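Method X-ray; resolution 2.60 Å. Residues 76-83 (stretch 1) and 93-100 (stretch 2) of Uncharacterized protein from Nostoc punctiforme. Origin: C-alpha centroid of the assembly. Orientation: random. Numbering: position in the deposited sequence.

Stretch 1 (76-83) IAPGSRRL
Stretch 2, residues 93-100: TSRVVLPP

Residues 79-83 and 93-98 are neighbouring strands of one chain, running antiparallel with 166° between their directions and an axial closest approach of 4.6 Å. Both backbones are extended, from phi/psi -120/163 at Ser80 to -81/106 at Leu83, and from -158/159 at Ser94 to -132/114 at Val97. Ser80 pairs with Val97, Arg81 with Val96, Arg82 with Arg95 and Leu83 with Ser94.

Four backbone hydrogen bonds fix this register in two reciprocal pairs. Ser80 N donates to Val97 O at 3.1 Å and Val97 N to Ser80 O at 3.2 Å; Arg82 N donates to Arg95 O at 3.0 Å and Arg95 N to Arg82 O at 2.9 Å. The CA atoms of these pairs lie 5.2 Å apart for Ser80 and Val97 and 5.1 Å for Arg82 and Arg95. In the alternating non-hydrogen-bonded pairs the CA atoms draw in to 4.4 Å between Arg81 and Val96 and 4.5 Å between Leu83 and Ser94. A CA-H...O contact, Val96 CA to Ser80 O at 3.3 Å, supplements the ladder.

Ser80, Val97, Arg82 and Arg95 share one face of the sheet. There the guanidinium of Arg82 (chi1 to chi3 m, t, m; chi4 -164°) lies flat on that of Arg95 (t, t, t; chi4 -168°), with centres 3.8 Å apart and planes at 6°. The flat, delocalised group suits stacking even between like charges. Arg82 NH1 and Arg95 NH1 approach to 3.5 Å, but both are donors and form no hydrogen bond; NE, NH1 and NH2 of Arg95 are hydrogen-bonded elsewhere in the structure. At the edge of the Arg82 guanidinium, NH2 meets Val97 CG2 at 3.5 Å, with Val97 in rotamer t. Ser80 (p) is small enough to bring OG within 3.3 Å of Val97 CB.

The other face carries Arg81, Val96, Leu83 and Ser94. The aliphatic part of Arg81 (t, t, p; chi4 176°) packs CG against Val96 CG1 at 3.9 Å, Val96 being m, while its CD reaches Ser94 OG at 3.5 Å. Leu83 (t, p) places CD1 4.2 Å from CB of the compact Ser94 (p).

At the end of the ladder, Gly79 (-114/-172) lets its CA sit 3.3 Å from Val97 O; an ideal CB would lie only 3.0 Å from that oxygen. Beyond it, Pro99 (-74/164), without an amide hydrogen, packs through its ring: CD is 3.3 Å from Pro78 O, and CG makes an apolar contact with Ala77 CB at 4.3 Å.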

ATOM      1  N   ILE A  76     -54.147 -18.488  -6.649  1.00 61.57           N
ATOM      2  CA  ILE A  76     -52.872 -18.442  -5.925  1.00 62.40           C
ATOM      3  C   ILE A  76     -53.108 -17.986  -4.482  1.00 62.50           C
ATOM      4  O   ILE A  76     -54.013 -17.194  -4.235  1.00 63.31           O
ATOM      5  CB  ILE A  76     -51.818 -17.525  -6.656  1.00 62.95           C
ATOM      6  CG1 ILE A  76     -51.564 -17.995  -8.115  1.00 64.96           C
ATOM      7  CG2 ILE A  76     -50.498 -17.434  -5.863  1.00 60.39           C
ATOM      8  CD1 ILE A  76     -51.062 -19.432  -8.299  1.00 65.81           C
ATOM      9  N   ALA A  77     -52.337 -18.528  -3.534  1.00 62.20           N
ATOM     10  CA  ALA A  77     -52.488 -18.176  -2.128  1.00 61.44           C
ATOM     11  C   ALA A  77     -52.113 -16.713  -1.933  1.00 61.26           C
ATOM     12  O   ALA A  77     -51.148 -16.249  -2.546  1.00 61.71           O
ATOM     13  CB  ALA A  77     -51.628 -19.064  -1.259  1.00 61.92           C
ATOM     14  N   PRO A  78     -52.871 -15.979  -1.097  1.00 60.55           N
ATOM     15  CA  PRO A  78     -52.540 -14.577  -0.886  1.00 60.63           C
ATOM     16  C   PRO A  78     -51.511 -14.363   0.229  1.00 60.40           C
ATOM     17  O   PRO A  78     -51.328 -15.214   1.093  1.00 60.00           O
ATOM     18  CB  PRO A  78     -53.873 -13.988  -0.451  1.00 60.59           C
ATOM     19  CG  PRO A  78     -54.495 -15.087   0.357  1.00 60.82           C
ATOM     20  CD  PRO A  78     -54.041 -16.379  -0.285  1.00 60.48           C
ATOM     21  N   GLY A  79     -50.860 -13.210   0.190  1.00 61.00           N
ATOM     22  CA  GLY A  79     -49.870 -12.812   1.191  1.00 61.67           C
ATOM     23  C   GLY A  79     -50.474 -11.622   1.906  1.00 61.89           C
ATOM     24  O   GLY A  79     -51.659 -11.307   1.705  1.00 62.01           O
ATOM     25  N   SER A  80     -49.676 -10.992   2.760  1.00 61.37           N
ATOM     26  CA  SER A  80     -50.083  -9.811   3.500  1.00 61.32           C
ATOM     27  C   SER A  80     -49.123  -8.738   3.074  1.00 62.17           C
ATOM     28  O   SER A  80     -48.065  -9.066   2.540  1.00 62.07           O
ATOM     29  CB  SER A  80     -49.960 -10.027   4.994  1.00 61.25           C
ATOM     30  OG  SER A  80     -48.600 -10.042   5.382  1.00 58.31           O
ATOM     31  N   ARG A  81     -49.463  -7.471   3.313  1.00 62.99           N
ATOM     32  CA  ARG A  81     -48.565  -6.369   2.956  1.00 63.70           C
ATOM     33  C   ARG A  81     -48.680  -5.160   3.881  1.00 62.87           C
ATOM     34  O   ARG A  81     -49.777  -4.732   4.232  1.00 63.80           O
ATOM     35  CB  ARG A  81     -48.794  -5.893   1.516  1.00 63.75           C
ATOM     36  CG  ARG A  81     -47.738  -4.862   1.064  1.00 66.50           C
ATOM     37  CD  ARG A  81     -47.832  -4.474  -0.391  1.00 66.42           C
ATOM     38  NE  ARG A  81     -49.049  -3.733  -0.701  1.00 69.94           N
ATOM     39  CZ  ARG A  81     -49.340  -3.200  -1.893  1.00 71.77           C
ATOM     40  NH1 ARG A  81     -48.499  -3.305  -2.934  1.00 72.78           N
ATOM     41  NH2 ARG A  81     -50.491  -2.543  -2.047  1.00 70.57           N
ATOM     42  N   ARG A  82     -47.509  -4.646   4.255  1.00 62.37           N
ATOM     43  CA  ARG A  82     -47.323  -3.456   5.070  1.00 62.25           C
ATOM     44  C   ARG A  82     -46.650  -2.510   4.107  1.00 60.67           C
ATOM     45  O   ARG A  82     -45.490  -2.707   3.779  1.00 59.72           O
ATOM     46  CB  ARG A  82     -46.510  -3.742   6.340  1.00 61.85           C
ATOM     47  CG  ARG A  82     -47.423  -4.267   7.427  1.00 65.03           C
ATOM     48  CD  ARG A  82     -46.788  -4.856   8.653  1.00 66.29           C
ATOM     49  NE  ARG A  82     -46.267  -6.196   8.387  1.00 71.54           N
ATOM     50  CZ  ARG A  82     -45.920  -7.097   9.313  1.00 72.00           C
ATOM     51  NH1 ARG A  82     -46.060  -6.848  10.622  1.00 70.31           N
ATOM     52  NH2 ARG A  82     -45.459  -8.290   8.921  1.00 70.26           N
ATOM     53  N   LEU A  83     -47.407  -1.533   3.611  1.00 60.36           N
ATOM     54  CA  LEU A  83     -46.917  -0.568   2.643  1.00 60.42           C
ATOM     55  C   LEU A  83     -46.127   0.543   3.359  1.00 60.18           C
ATOM     56  O   LEU A  83     -46.710   1.393   4.023  1.00 60.11           O
ATOM     57  CB  LEU A  83     -48.107  -0.014   1.859  1.00 60.10           C
ATOM     58  CG  LEU A  83     -47.823   0.768   0.580  1.00 62.23           C
ATOM     59  CD1 LEU A  83     -47.273  -0.134  -0.521  1.00 63.10           C
ATOM     60  CD2 LEU A  83     -49.093   1.454   0.097  1.00 61.70           C
ATOM     61  N   THR A  93     -42.173   0.435  -1.646  1.00 59.50           N
ATOM     62  CA  THR A  93     -41.362  -0.417  -0.782  1.00 60.87           C
ATOM     63  C   THR A  93     -42.340  -0.946   0.246  1.00 61.16           C
ATOM     64  O   THR A  93     -43.164  -0.186   0.765  1.00 62.17           O
ATOM     65  CB  THR A  93     -40.190   0.304  -0.105  1.00 60.93           C
ATOM     66  OG1 THR A  93     -39.271   0.756  -1.103  1.00 57.04           O
ATOM     67  CG2 THR A  93     -39.451  -0.645   0.856  1.00 61.22           C
ATOM     68  N   SER A  94     -42.265  -2.241   0.529  1.00 61.40           N
ATOM     69  CA  SER A  94     -43.191  -2.848   1.480  1.00 62.70           C
ATOM     70  C   SER A  94     -42.664  -4.142   2.080  1.00 62.54           C
ATOM     71  O   SER A  94     -41.765  -4.782   1.541  1.00 63.60           O
ATOM     72  CB  SER A  94     -44.547  -3.060   0.798  1.00 62.34           C
ATOM     73  OG  SER A  94     -44.391  -3.719  -0.437  1.00 68.49           O
ATOM     74  N   ARG A  95     -43.230  -4.483   3.230  1.00 62.39           N
ATOM     75  CA  ARG A  95     -42.882  -5.671   3.979  1.00 61.92           C
ATOM     76  C   ARG A  95     -44.032  -6.636   3.757  1.00 60.92           C
ATOM     77  O   ARG A  95     -45.139  -6.423   4.274  1.00 60.54           O
ATOM     78  CB  ARG A  95     -42.719  -5.306   5.438  1.00 61.80           C
ATOM     79  CG  ARG A  95     -42.261  -6.420   6.351  1.00 63.14           C
ATOM     80  CD  ARG A  95     -42.332  -5.905   7.751  1.00 65.71           C
ATOM     81  NE  ARG A  95     -41.991  -6.885   8.773  1.00 65.55           N
ATOM     82  CZ  ARG A  95     -42.210  -6.706  10.080  1.00 68.72           C
ATOM     83  NH1 ARG A  95     -42.797  -5.596  10.550  1.00 71.47           N
ATOM     84  NH2 ARG A  95     -41.873  -7.661  10.936  1.00 71.10           N
ATOM     85  N   VAL A  96     -43.784  -7.671   2.953  1.00 60.06           N
ATOM     86  CA  VAL A  96     -44.808  -8.664   2.633  1.00 60.91           C
ATOM     87  C   VAL A  96     -44.541  -9.950   3.397  1.00 61.04           C
ATOM     88  O   VAL A  96     -43.405 -10.194   3.812  1.00 61.66           O
ATOM     89  CB  VAL A  96     -44.916  -8.967   1.094  1.00 61.52           C
ATOM     90  CG1 VAL A  96     -45.239  -7.697   0.309  1.00 59.96           C
ATOM     91  CG2 VAL A  96     -43.657  -9.632   0.523  1.00 63.98           C
ATOM     92  N   VAL A  97     -45.593 -10.742   3.611  1.00 59.99           N
ATOM     93  CA  VAL A  97     -45.468 -12.020   4.298  1.00 59.56           C
ATOM     94  C   VAL A  97     -46.201 -13.063   3.473  1.00 59.51           C
ATOM     95  O   VAL A  97     -47.425 -13.003   3.339  1.00 59.89           O
ATOM     96  CB  VAL A  97     -46.021 -11.997   5.732  1.00 59.49           C
ATOM     97  CG1 VAL A  97     -45.828 -13.369   6.416  1.00 55.53           C
ATOM     98  CG2 VAL A  97     -45.357 -10.865   6.518  1.00 60.98           C
ATOM     99  N   LEU A  98     -45.439 -14.006   2.924  1.00 59.73           N
ATOM    100  CA  LEU A  98     -45.971 -15.085   2.114  1.00 59.52           C
ATOM    101  C   LEU A  98     -46.215 -16.298   3.015  1.00 59.06           C
ATOM    102  O   LEU A  98     -45.342 -16.649   3.808  1.00 59.07           O
ATOM    103  CB  LEU A  98     -44.987 -15.430   1.003  1.00 59.38           C
ATOM    104  CG  LEU A  98     -44.598 -14.270   0.081  1.00 59.95           C
ATOM    105  CD1 LEU A  98     -43.646 -14.763  -0.987  1.00 61.83           C
ATOM    106  CD2 LEU A  98     -45.805 -13.603  -0.577  1.00 62.88           C
ATOM    107  N   PRO A  99     -47.395 -16.946   2.902  1.00 58.49           N
ATOM    108  CA  PRO A  99     -47.673 -18.100   3.770  1.00 58.87           C
ATOM    109  C   PRO A  99     -46.913 -19.392   3.392  1.00 58.97           C
ATOM    110  O   PRO A  99     -46.405 -19.482   2.276  1.00 58.06           O
ATOM    111  CB  PRO A  99     -49.181 -18.289   3.601  1.00 58.20           C
ATOM    112  CG  PRO A  99     -49.473 -17.793   2.256  1.00 56.94           C
ATOM    113  CD  PRO A  99     -48.536 -16.654   2.013  1.00 57.70           C
ATOM    114  N   PRO A 100     -46.846 -20.383   4.317  1.00 60.42           N
ATOM    115  CA  PRO A 100     -46.160 -21.687   4.150  1.00 60.33           C
ATOM    116  C   PRO A 100     -46.312 -22.424   2.810  1.00 61.09           C
ATOM    117  O   PRO A 100     -45.301 -22.831   2.238  1.00 61.10           O
ATOM    118  CB  PRO A 100     -46.791 -22.537   5.260  1.00 59.90           C
ATOM    119  CG  PRO A 100     -47.058 -21.580   6.332  1.00 60.38           C
ATOM    120  CD  PRO A 100     -47.440 -20.287   5.669  1.00 60.55           C
TER